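Local atomic coordinates of sensor histidine kinase PdtaS (Mycobacterium tuberculosis, PDB entry 2YKF), a protein that probably senses nutrient starvation through cyclic di-GMP and autophosphorylates on histidine to start signalling in the PdtaR/PdtaS two-component system. Residues Ile184-Asp187 and Val191-Tyr194; Gln239-Gly244 and Leu262-Leu267; Ala86-Gly91 and Val115-Phe120. All coordinates share one frame; numbering follows the deposited sequence.

In the fold
The modelled chain is the sensor region of the kinase, with a GAF domain followed by a PAS-like domain, each built on a five-stranded antiparallel sheet. Contact 3 comes first along the chain and lies in the GAF domain, where helix 83-90 meets the outermost strand 114-120. Contacts 1 and 2 follow in the PAS-like domain and reach the same sheet: contact 1 is the hairpin of strands 183-186 and 192-195, contact 2 packs helix 228-243 on strand 258-269. Their centres are about 12 Å apart and they touch, Leu267 lying against Arg185. Contact 3 stands apart, its centre about 31 Å from that of contact 1 and about 27 Å from that of contact 2, as expected of separate sensing modules.

Contact 1: Ile184-Asp187 and Val191-Tyr194; sequences IRLD and VVSY
Arg185 and Tyr194 face each other as an antiparallel hydrogen-bonded pair, with Arg185 N giving a short, nearly straight bond to Tyr194 O (2.7 Å, 166°), in the plane of that carbonyl. The return is shared: Arg185 O takes Ser193 N at 2.9 Å and, weakly, Tyr194 N. Ser193 and Tyr194 thus both sit opposite Arg185, a classic beta bulge, and the register slips by one before Leu186 pairs with Val192 at a non-hydrogen-bonded position. There the Leu186 CD2 methyl reaches Val192 CG2 at 3.7 Å, while the other methyl, Val192 CG1, leans toward Ile184 CG2. This is the hairpin of strands 183-186 and 192-195 at one edge of the PAS-like sheet. Near its turn Asp187 N bonds Val191 O (2.8 Å), and Val191 N answers to Asp187 OD1 at 3.0 Å, coming from above the carboxylate plane, 52° out of it. With CG set between the backbone N and the carbonyl carbon (chi1 73°), the carboxylate turns across the Val191 side chain, Asp187 OD2 resting 3.4 Å from Val191 CB. Further out, Asp189 N adds a weak bond to Asp187 OD1, Leu217 touches both Leu186 and Val192, and Tyr194 packs on helix 143-161.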
ATOM      1  N   ILE A 184      -1.003   5.504  13.728  1.00 25.81           N
ATOM      2  CA  ILE A 184      -1.051   5.963  15.156  1.00 27.46           C
ATOM      3  C   ILE A 184      -1.886   7.250  15.219  1.00 27.50           C
ATOM      4  O   ILE A 184      -1.700   8.136  14.379  1.00 27.08           O
ATOM      5  CB  ILE A 184       0.355   6.333  15.635  1.00 29.43           C
ATOM      6  CG1 ILE A 184       1.171   5.065  15.918  1.00 30.20           C
ATOM      7  CG2 ILE A 184       0.344   7.161  16.960  1.00 31.06           C
ATOM      8  CD1 ILE A 184       2.692   5.272  16.015  1.00 33.41           C
ATOM      9  N   ARG A 185      -2.835   7.331  16.157  1.00 27.39           N
ATOM     10  CA  ARG A 185      -3.572   8.566  16.357  0.50 28.81           C
ATOM     11  C   ARG A 185      -3.059   9.193  17.655  1.00 27.79           C
ATOM     12  O   ARG A 185      -3.020   8.524  18.689  1.00 28.09           O
ATOM     13  CB  ARG A 185      -5.079   8.313  16.395  0.50 28.33           C
ATOM     14  CG  ARG A 185      -5.925   9.551  16.670  0.50 32.98           C
ATOM     15  CD  ARG A 185      -5.851  10.532  15.536  0.50 38.79           C
ATOM     16  NE  ARG A 185      -5.867  11.904  16.044  0.50 46.66           N
ATOM     17  CZ  ARG A 185      -6.968  12.584  16.340  0.50 48.36           C
ATOM     18  NH1 ARG A 185      -8.160  12.032  16.157  0.50 50.29           N
ATOM     19  NH2 ARG A 185      -6.878  13.825  16.793  0.50 47.88           N
ATOM     20  N   LEU A 186      -2.622  10.462  17.572  1.00 29.24           N
ATOM     21  CA  LEU A 186      -2.182  11.186  18.797  1.00 31.35           C
ATOM     22  C   LEU A 186      -3.261  12.200  19.174  1.00 32.21           C
ATOM     23  O   LEU A 186      -3.810  12.831  18.316  1.00 32.64           O
ATOM     24  CB  LEU A 186      -0.905  11.991  18.552  1.00 31.41           C
ATOM     25  CG  LEU A 186       0.392  11.319  18.186  1.00 33.45           C
ATOM     26  CD1 LEU A 186       1.538  12.361  18.395  1.00 30.92           C
ATOM     27  CD2 LEU A 186       0.571  10.096  19.092  1.00 32.91           C
ATOM     28  N   ASP A 187      -3.544  12.345  20.455  1.00 34.51           N
ATOM     29  CA  ASP A 187      -4.451  13.378  20.900  1.00 37.18           C
ATOM     30  C   ASP A 187      -3.693  14.697  21.038  1.00 36.99           C
ATOM     31  O   ASP A 187      -2.472  14.741  20.803  1.00 34.80           O
ATOM     32  CB  ASP A 187      -5.106  12.958  22.227  1.00 37.86           C
ATOM     33  CG  ASP A 187      -4.147  13.034  23.408  1.00 41.49           C
ATOM     34  OD1 ASP A 187      -3.027  13.651  23.294  1.00 41.22           O
ATOM     35  OD2 ASP A 187      -4.540  12.498  24.461  1.00 44.08           O
ATOM     36  N   VAL A 191      -0.357  12.265  23.318  1.00 35.39           N
ATOM     37  CA  VAL A 191      -0.619  10.913  23.891  1.00 34.87           C
ATOM     38  C   VAL A 191      -1.286  10.036  22.822  1.00 33.39           C
ATOM     39  O   VAL A 191      -2.193  10.508  22.113  1.00 33.76           O
ATOM     40  CB  VAL A 191      -1.532  10.989  25.193  1.00 33.67           C
ATOM     41  CG1 VAL A 191      -1.888   9.560  25.702  1.00 35.62           C
ATOM     42  CG2 VAL A 191      -0.819  11.858  26.281  1.00 37.29           C
ATOM     43  N   VAL A 192      -0.792   8.813  22.669  1.00 32.83           N
ATOM     44  CA  VAL A 192      -1.318   7.861  21.672  1.00 30.79           C
ATOM     45  C   VAL A 192      -2.699   7.381  22.114  1.00 31.41           C
ATOM     46  O   VAL A 192      -2.828   6.703  23.132  1.00 31.65           O
ATOM     47  CB  VAL A 192      -0.364   6.634  21.544  1.00 30.21           C
ATOM     48  CG1 VAL A 192      -0.944   5.554  20.599  1.00 27.19           C
ATOM     49  CG2 VAL A 192       1.049   7.048  21.111  1.00 26.46           C
ATOM     50  N   SER A 193      -3.721   7.706  21.346  1.00 31.69           N
ATOM     51  CA  SER A 193      -5.038   7.242  21.632  1.00 31.58           C
ATOM     52  C   SER A 193      -5.346   5.966  20.889  1.00 32.57           C
ATOM     53  O   SER A 193      -6.196   5.174  21.344  1.00 31.87           O
ATOM     54  CB  SER A 193      -6.050   8.346  21.341  1.00 32.76           C
ATOM     55  OG  SER A 193      -6.341   8.421  19.945  1.00 38.16           O
ATOM     56  N   TYR A 194      -4.610   5.694  19.781  1.00 30.29           N
ATOM     57  CA  TYR A 194      -4.763   4.384  19.079  1.00 30.58           C
ATOM     58  C   TYR A 194      -3.502   4.129  18.303  1.00 29.71           C
ATOM     59  O   TYR A 194      -2.970   5.081  17.680  1.00 26.73           O
ATOM     60  CB  TYR A 194      -5.971   4.376  18.083  1.00 32.09           C
ATOM     61  CG  TYR A 194      -6.021   3.079  17.298  1.00 30.73           C
ATOM     62  CD1 TYR A 194      -6.504   1.909  17.902  1.00 33.87           C
ATOM     63  CD2 TYR A 194      -5.452   2.991  16.012  1.00 32.68           C
ATOM     64  CE1 TYR A 194      -6.518   0.697  17.230  1.00 35.34           C
ATOM     65  CE2 TYR A 194      -5.451   1.801  15.326  1.00 32.56           C
ATOM     66  CZ  TYR A 194      -5.977   0.662  15.930  1.00 36.16           C
ATOM     67  OH  TYR A 194      -5.949  -0.512  15.274  1.00 34.73           O
TER

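Contact 2: Gln239-Gly244 and Leu262-Leu267; sequences QDLLAG and LRTLPL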
ATOM      1  N   GLN A 239       6.441  18.142  18.822  1.00 34.63           N
ATOM      2  CA  GLN A 239       6.016  19.340  19.574  1.00 37.00           C
ATOM      3  C   GLN A 239       5.480  20.449  18.681  1.00 36.84           C
ATOM      4  O   GLN A 239       4.459  20.985  18.999  1.00 37.44           O
ATOM      5  CB  GLN A 239       7.144  19.903  20.427  1.00 36.52           C
ATOM      6  CG  GLN A 239       7.644  18.931  21.484  1.00 41.48           C
ATOM      7  CD  GLN A 239       8.605  19.647  22.433  1.00 49.05           C
ATOM      8  OE1 GLN A 239       8.338  20.784  22.818  1.00 48.33           O
ATOM      9  NE2 GLN A 239       9.747  19.008  22.768  1.00 46.86           N
ATOM     10  N   ASP A 240       6.183  20.782  17.593  1.00 36.93           N
ATOM     11  CA  ASP A 240       5.737  21.788  16.618  1.00 39.87           C
ATOM     12  C   ASP A 240       4.440  21.415  15.887  1.00 40.52           C
ATOM     13  O   ASP A 240       3.600  22.284  15.541  1.00 39.73           O
ATOM     14  CB  ASP A 240       6.813  22.021  15.540  1.00 39.78           C
ATOM     15  CG  ASP A 240       8.046  22.765  16.082  1.00 46.10           C
ATOM     16  OD1 ASP A 240       7.976  23.265  17.230  1.00 51.64           O
ATOM     17  OD2 ASP A 240       9.083  22.836  15.366  1.00 51.10           O
ATOM     18  N   LEU A 241       4.321  20.132  15.569  1.00 39.43           N
ATOM     19  CA  LEU A 241       3.159  19.610  14.873  1.00 41.56           C
ATOM     20  C   LEU A 241       1.882  19.910  15.639  1.00 41.82           C
ATOM     21  O   LEU A 241       0.902  20.479  15.089  1.00 43.35           O
ATOM     22  CB  LEU A 241       3.329  18.077  14.753  1.00 41.35           C
ATOM     23  CG  LEU A 241       2.385  17.224  13.919  1.00 43.28           C
ATOM     24  CD1 LEU A 241       2.546  17.631  12.504  1.00 39.85           C
ATOM     25  CD2 LEU A 241       2.787  15.738  14.134  1.00 42.69           C
ATOM     26  N   LEU A 242       1.905  19.524  16.902  1.00 41.75           N
ATOM     27  CA  LEU A 242       0.791  19.653  17.812  1.00 43.46           C
ATOM     28  C   LEU A 242       0.454  21.125  18.143  1.00 45.83           C
ATOM     29  O   LEU A 242      -0.723  21.468  18.356  1.00 45.96           O
ATOM     30  CB  LEU A 242       1.145  18.930  19.096  1.00 43.70           C
ATOM     31  CG  LEU A 242       1.262  17.415  18.908  1.00 44.17           C
ATOM     32  CD1 LEU A 242       1.828  16.716  20.133  1.00 43.92           C
ATOM     33  CD2 LEU A 242      -0.075  16.790  18.470  1.00 43.68           C
ATOM     34  N   ALA A 243       1.489  21.973  18.142  1.00 46.50           N
ATOM     35  CA  ALA A 243       1.339  23.408  18.448  1.00 49.24           C
ATOM     36  C   ALA A 243       0.838  24.258  17.265  1.00 49.91           C
ATOM     37  O   ALA A 243       0.431  25.410  17.472  1.00 51.32           O
ATOM     38  CB  ALA A 243       2.666  23.974  19.011  1.00 47.96           C
ATOM     39  N   GLY A 244       0.865  23.709  16.039  1.00 51.03           N
ATOM     40  CA  GLY A 244       0.544  24.461  14.833  1.00 51.62           C
ATOM     41  C   GLY A 244       1.749  25.240  14.343  1.00 53.24           C
ATOM     42  O   GLY A 244       1.627  26.148  13.499  1.00 53.90           O
ATOM     43  N   LEU A 262       8.546   7.423   8.766  1.00 28.99           N
ATOM     44  CA  LEU A 262       7.442   8.041   9.499  1.00 29.98           C
ATOM     45  C   LEU A 262       6.890   9.122   8.632  1.00 29.41           C
ATOM     46  O   LEU A 262       7.675   9.866   8.002  1.00 28.93           O
ATOM     47  CB  LEU A 262       7.943   8.746  10.762  1.00 32.49           C
ATOM     48  CG  LEU A 262       8.524   7.881  11.844  1.00 35.65           C
ATOM     49  CD1 LEU A 262       9.104   8.799  12.924  1.00 38.91           C
ATOM     50  CD2 LEU A 262       7.454   7.055  12.406  1.00 39.63           C
ATOM     51  N   ARG A 263       5.562   9.255   8.631  1.00 29.44           N
ATOM     52  CA  ARG A 263       4.910  10.412   8.021  1.00 28.97           C
ATOM     53  C   ARG A 263       3.881  11.020   9.016  1.00 28.91           C
ATOM     54  O   ARG A 263       3.022  10.295   9.554  1.00 28.41           O
ATOM     55  CB  ARG A 263       4.210  10.004   6.749  1.00 30.34           C
ATOM     56  CG  ARG A 263       3.543  11.200   6.144  1.00 33.64           C
ATOM     57  CD  ARG A 263       2.691  10.835   5.054  1.00 41.82           C
ATOM     58  NE  ARG A 263       1.879  11.992   4.664  1.00 43.12           N
ATOM     59  CZ  ARG A 263       0.926  11.895   3.766  1.00 44.51           C
ATOM     60  NH1 ARG A 263       0.676  10.696   3.221  1.00 38.41           N
ATOM     61  NH2 ARG A 263       0.223  12.972   3.427  1.00 43.57           N
ATOM     62  N   THR A 264       4.026  12.312   9.334  1.00 27.71           N
ATOM     63  CA  THR A 264       3.146  12.958  10.291  1.00 28.95           C
ATOM     64  C   THR A 264       2.179  13.867   9.502  1.00 27.98           C
ATOM     65  O   THR A 264       2.522  14.381   8.411  1.00 27.80           O
ATOM     66  CB  THR A 264       3.937  13.814  11.320  1.00 29.16           C
ATOM     67  OG1 THR A 264       4.672  14.857  10.616  1.00 26.85           O
ATOM     68  CG2 THR A 264       4.998  12.918  12.034  1.00 28.74           C
ATOM     69  N   LEU A 265       0.991  14.030  10.074  1.00 28.97           N
ATOM     70  CA  LEU A 265      -0.122  14.817   9.498  1.00 29.84           C
ATOM     71  C   LEU A 265      -0.815  15.490  10.657  1.00 28.53           C
ATOM     72  O   LEU A 265      -1.382  14.821  11.493  1.00 28.26           O
ATOM     73  CB  LEU A 265      -1.179  13.896   8.882  1.00 30.51           C
ATOM     74  CG  LEU A 265      -0.778  13.291   7.599  1.00 38.74           C
ATOM     75  CD1 LEU A 265      -0.237  11.919   8.055  1.00 35.78           C
ATOM     76  CD2 LEU A 265      -2.063  13.174   6.735  1.00 38.01           C
ATOM     77  N   PRO A 266      -0.655  16.800  10.792  1.00 31.32           N
ATOM     78  CA  PRO A 266      -1.356  17.477  11.888  1.00 30.36           C
ATOM     79  C   PRO A 266      -2.879  17.489  11.582  1.00 29.84           C
ATOM     80  O   PRO A 266      -3.276  17.556  10.408  1.00 30.66           O
ATOM     81  CB  PRO A 266      -0.766  18.888  11.860  1.00 32.11           C
ATOM     82  CG  PRO A 266      -0.248  19.092  10.483  1.00 35.37           C
ATOM     83  CD  PRO A 266       0.134  17.713   9.946  1.00 32.27           C
ATOM     84  N   LEU A 267      -3.725  17.345  12.594  1.00 28.40           N
ATOM     85  CA  LEU A 267      -5.156  17.364  12.314  1.00 29.92           C
ATOM     86  C   LEU A 267      -5.754  18.578  12.977  1.00 30.92           C
ATOM     87  O   LEU A 267      -5.429  18.860  14.151  1.00 28.29           O
ATOM     88  CB  LEU A 267      -5.818  16.126  12.823  1.00 29.91           C
ATOM     89  CG  LEU A 267      -5.241  14.805  12.270  1.00 30.58           C
ATOM     90  CD1 LEU A 267      -5.834  13.730  13.040  1.00 29.83           C
ATOM     91  CD2 LEU A 267      -5.632  14.631  10.831  1.00 25.41           C
TER
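In the PAS-like domain, helix 228-243 occupies the place of the long connecting helix of PAS folds, packed on the antiparallel sheet roughly along strand 258-269, just before the chain enters its last three strands. Its final turn meets that strand through one side chain, Leu241, which reaches across to Thr264 and Pro266. The two elements run in nearly the same direction, 27° between the axes of the short segments, and these axes approach to 8.2 Å. No hydrogen bond crosses, and the contact is buried and essentially apolar.

With CG anti to the backbone N (chi1 -172°), Leu241 extends toward the strand and its two methyls divide the work. CD1 sits over one face of the Pro266 ring, near its middle, with Leu241 CD1 to Pro266 CD at 3.5 Å and Leu241 CD1 to Pro266 CB at 3.6 Å. The other methyl turns to the threonine. Leu265, between these two partners, points away from the helix and touches Phe164 and Leu33, the latter on helix 18-38, while Leu241 also packs on Ala276 of the neighbouring strand 272-282.

Just past Ala243 the helix stops at Gly244, whose positive phi (83°) belongs to a Schellman motif, so Leu241 acts from the last turn before the chain leaves. Thr264 is fixed from elsewhere: its hydroxyl is hydrogen-bonded to His237 NE2, one helical turn before Leu241, and to Met249 N, just ahead of strand 250-255. Those two bonds hold the rotation of the side chain, and the second methyl of the leucine closes on its branch point, Leu241 CD2 to Thr264 CB at 3.6 Å.

Contact 3: Ala86-Gly91 and Val115-Phe120; sequences AATFSG and VSPVRF
The ring of Pro117 turns one face to helix 83-90, and the methyl of Thr88 sits over it. Thr88 CG2 lies 3.7 Å from Pro117 CB and 3.9 Å from Pro117 CD, close to the middle of the ring, the two side chains meeting at about a right angle. Ala160 of helix 143-161 is another neighbour of this ring. The second branch of Thr88 goes the other way along the strand: OG1 passes alongside Val115, with Thr88 OG1 to Val115 CG1 at 3.4 Å. A chi1 of -49° sets OG1 beside its own backbone N, from where it bonds back to Leu84 O one turn earlier, and leaves the methyl to point at the proline. Val127 of strand 123-131 touches Thr88 and Val115 alike. Ser116 points away from the helix and rests on Leu156, and Val118 packs on helix 18-38. The segments cross at -38°, with 8.5 Å between their axes: a short helix laid against the outermost strand of an antiparallel sheet whose other side carries longer helices, the layered arrangement of a GAF domain.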
ATOM      1  N   ALA A  86     -24.057  19.000  -7.558  1.00 44.55           N
ATOM      2  CA  ALA A  86     -24.342  20.348  -8.122  1.00 44.94           C
ATOM      3  C   ALA A  86     -24.602  21.383  -7.008  1.00 45.18           C
ATOM      4  O   ALA A  86     -24.044  22.508  -7.038  1.00 47.10           O
ATOM      5  CB  ALA A  86     -25.556  20.276  -9.131  1.00 44.76           C
ATOM      6  N   ALA A  87     -25.416  21.007  -6.026  1.00 45.19           N
ATOM      7  CA  ALA A  87     -25.757  21.892  -4.894  1.00 45.50           C
ATOM      8  C   ALA A  87     -24.546  22.172  -3.988  1.00 46.01           C
ATOM      9  O   ALA A  87     -24.439  23.254  -3.408  1.00 44.79           O
ATOM     10  CB  ALA A  87     -26.857  21.270  -4.058  1.00 45.20           C
ATOM     11  N   THR A  88     -23.652  21.184  -3.834  1.00 45.82           N
ATOM     12  CA  THR A  88     -22.444  21.392  -3.011  1.00 45.03           C
ATOM     13  C   THR A  88     -21.536  22.435  -3.620  1.00 45.78           C
ATOM     14  O   THR A  88     -20.836  23.136  -2.895  1.00 47.40           O
ATOM     15  CB  THR A  88     -21.674  20.085  -2.755  1.00 44.63           C
ATOM     16  OG1 THR A  88     -22.582  19.078  -2.310  1.00 41.24           O
ATOM     17  CG2 THR A  88     -20.612  20.280  -1.628  1.00 45.49           C
ATOM     18  N   PHE A  89     -21.553  22.583  -4.943  1.00 46.66           N
ATOM     19  CA  PHE A  89     -20.799  23.663  -5.574  1.00 49.37           C
ATOM     20  C   PHE A  89     -21.415  25.004  -5.275  1.00 52.81           C
ATOM     21  O   PHE A  89     -20.705  26.014  -5.257  1.00 52.98           O
ATOM     22  CB  PHE A  89     -20.750  23.487  -7.073  1.00 48.62           C
ATOM     23  CG  PHE A  89     -19.730  22.503  -7.527  1.00 44.91           C
ATOM     24  CD1 PHE A  89     -18.400  22.886  -7.649  1.00 40.68           C
ATOM     25  CD2 PHE A  89     -20.101  21.198  -7.855  1.00 40.61           C
ATOM     26  CE1 PHE A  89     -17.452  21.982  -8.098  1.00 39.66           C
ATOM     27  CE2 PHE A  89     -19.147  20.255  -8.286  1.00 40.81           C
ATOM     28  CZ  PHE A  89     -17.826  20.657  -8.417  1.00 38.03           C
ATOM     29  N   SER A  90     -22.733  24.968  -5.000  1.00 57.00           N
ATOM     30  CA  SER A  90     -23.636  26.149  -4.895  1.00 61.19           C
ATOM     31  C   SER A  90     -23.760  26.749  -3.494  1.00 62.91           C
ATOM     32  O   SER A  90     -23.251  27.839  -3.242  1.00 64.10           O
ATOM     33  CB  SER A  90     -25.045  25.796  -5.414  1.00 60.94           C
ATOM     34  OG  SER A  90     -25.206  26.189  -6.764  1.00 63.45           O
ATOM     35  N   GLY A  91     -24.474  26.060  -2.607  1.00 64.75           N
ATOM     36  CA  GLY A  91     -24.664  26.544  -1.258  1.00 67.36           C
ATOM     37  C   GLY A  91     -23.483  26.250  -0.342  1.00 68.65           C
ATOM     38  O   GLY A  91     -23.658  25.623   0.716  1.00 69.20           O
ATOM     39  N   VAL A 115     -21.203  13.083  -0.231  1.00 43.48           N
ATOM     40  CA  VAL A 115     -20.730  14.109  -1.064  1.00 42.31           C
ATOM     41  C   VAL A 115     -20.089  15.106  -0.132  1.00 41.42           C
ATOM     42  O   VAL A 115     -20.638  15.428   0.938  1.00 41.61           O
ATOM     43  CB  VAL A 115     -21.917  14.720  -1.863  1.00 42.56           C
ATOM     44  CG1 VAL A 115     -21.502  15.895  -2.695  1.00 42.60           C
ATOM     45  CG2 VAL A 115     -22.584  13.644  -2.719  1.00 44.05           C
ATOM     46  N   SER A 116     -18.899  15.547  -0.491  1.00 39.50           N
ATOM     47  CA  SER A 116     -18.212  16.596   0.279  1.00 38.93           C
ATOM     48  C   SER A 116     -17.378  17.539  -0.568  1.00 36.90           C
ATOM     49  O   SER A 116     -16.774  17.147  -1.583  1.00 38.66           O
ATOM     50  CB  SER A 116     -17.401  16.001   1.414  1.00 39.15           C
ATOM     51  OG  SER A 116     -16.498  15.068   0.916  1.00 41.85           O
ATOM     52  N   PRO A 117     -17.288  18.790  -0.130  1.00 35.08           N
ATOM     53  CA  PRO A 117     -16.572  19.752  -0.901  1.00 33.04           C
ATOM     54  C   PRO A 117     -15.061  19.797  -0.626  1.00 31.52           C
ATOM     55  O   PRO A 117     -14.602  19.486   0.468  1.00 31.39           O
ATOM     56  CB  PRO A 117     -17.162  21.068  -0.395  1.00 33.75           C
ATOM     57  CG  PRO A 117     -17.398  20.759   1.072  1.00 34.29           C
ATOM     58  CD  PRO A 117     -17.964  19.398   1.045  1.00 34.15           C
ATOM     59  N   VAL A 118     -14.331  20.253  -1.618  1.00 28.93           N
ATOM     60  CA  VAL A 118     -12.947  20.565  -1.473  1.00 30.97           C
ATOM     61  C   VAL A 118     -12.894  22.081  -1.632  1.00 32.78           C
ATOM     62  O   VAL A 118     -13.263  22.579  -2.698  1.00 33.40           O
ATOM     63  CB  VAL A 118     -12.136  19.922  -2.601  1.00 30.44           C
ATOM     64  CG1 VAL A 118     -10.647  20.311  -2.510  1.00 33.05           C
ATOM     65  CG2 VAL A 118     -12.276  18.369  -2.566  1.00 30.21           C
ATOM     66  N   ARG A 119     -12.458  22.791  -0.588  1.00 33.59           N
ATOM     67  CA  ARG A 119     -12.288  24.266  -0.636  1.00 35.93           C
ATOM     68  C   ARG A 119     -10.865  24.687  -0.859  1.00 37.38           C
ATOM     69  O   ARG A 119      -9.870  23.983  -0.398  1.00 34.94           O
ATOM     70  CB  ARG A 119     -12.800  24.936   0.622  1.00 36.27           C
ATOM     71  CG  ARG A 119     -14.187  25.422   0.446  1.00 42.50           C
ATOM     72  CD  ARG A 119     -14.768  26.207   1.671  1.00 45.22           C
ATOM     73  NE  ARG A 119     -16.242  26.148   1.572  1.00 49.64           N
ATOM     74  CZ  ARG A 119     -17.016  25.132   1.989  1.00 51.80           C
ATOM     75  NH1 ARG A 119     -16.487  24.057   2.578  1.00 54.60           N
ATOM     76  NH2 ARG A 119     -18.339  25.178   1.822  1.00 51.88           N
ATOM     77  N   PHE A 120     -10.748  25.779  -1.626  1.00 36.54           N
ATOM     78  CA  PHE A 120      -9.523  26.488  -1.793  1.00 39.15           C
ATOM     79  C   PHE A 120      -9.797  28.002  -1.922  1.00 40.99           C
ATOM     80  O   PHE A 120     -10.634  28.443  -2.723  1.00 40.35           O
ATOM     81  CB  PHE A 120      -8.781  26.034  -3.040  1.00 38.96           C
ATOM     82  CG  PHE A 120      -7.481  26.753  -3.237  1.00 41.43           C
ATOM     83  CD1 PHE A 120      -6.348  26.371  -2.505  1.00 44.31           C
ATOM     84  CD2 PHE A 120      -7.405  27.867  -4.058  1.00 43.33           C
ATOM     85  CE1 PHE A 120      -5.137  27.058  -2.660  1.00 44.59           C
ATOM     86  CE2 PHE A 120      -6.197  28.563  -4.211  1.00 45.91           C
ATOM     87  CZ  PHE A 120      -5.070  28.145  -3.496  1.00 45.56           C
TER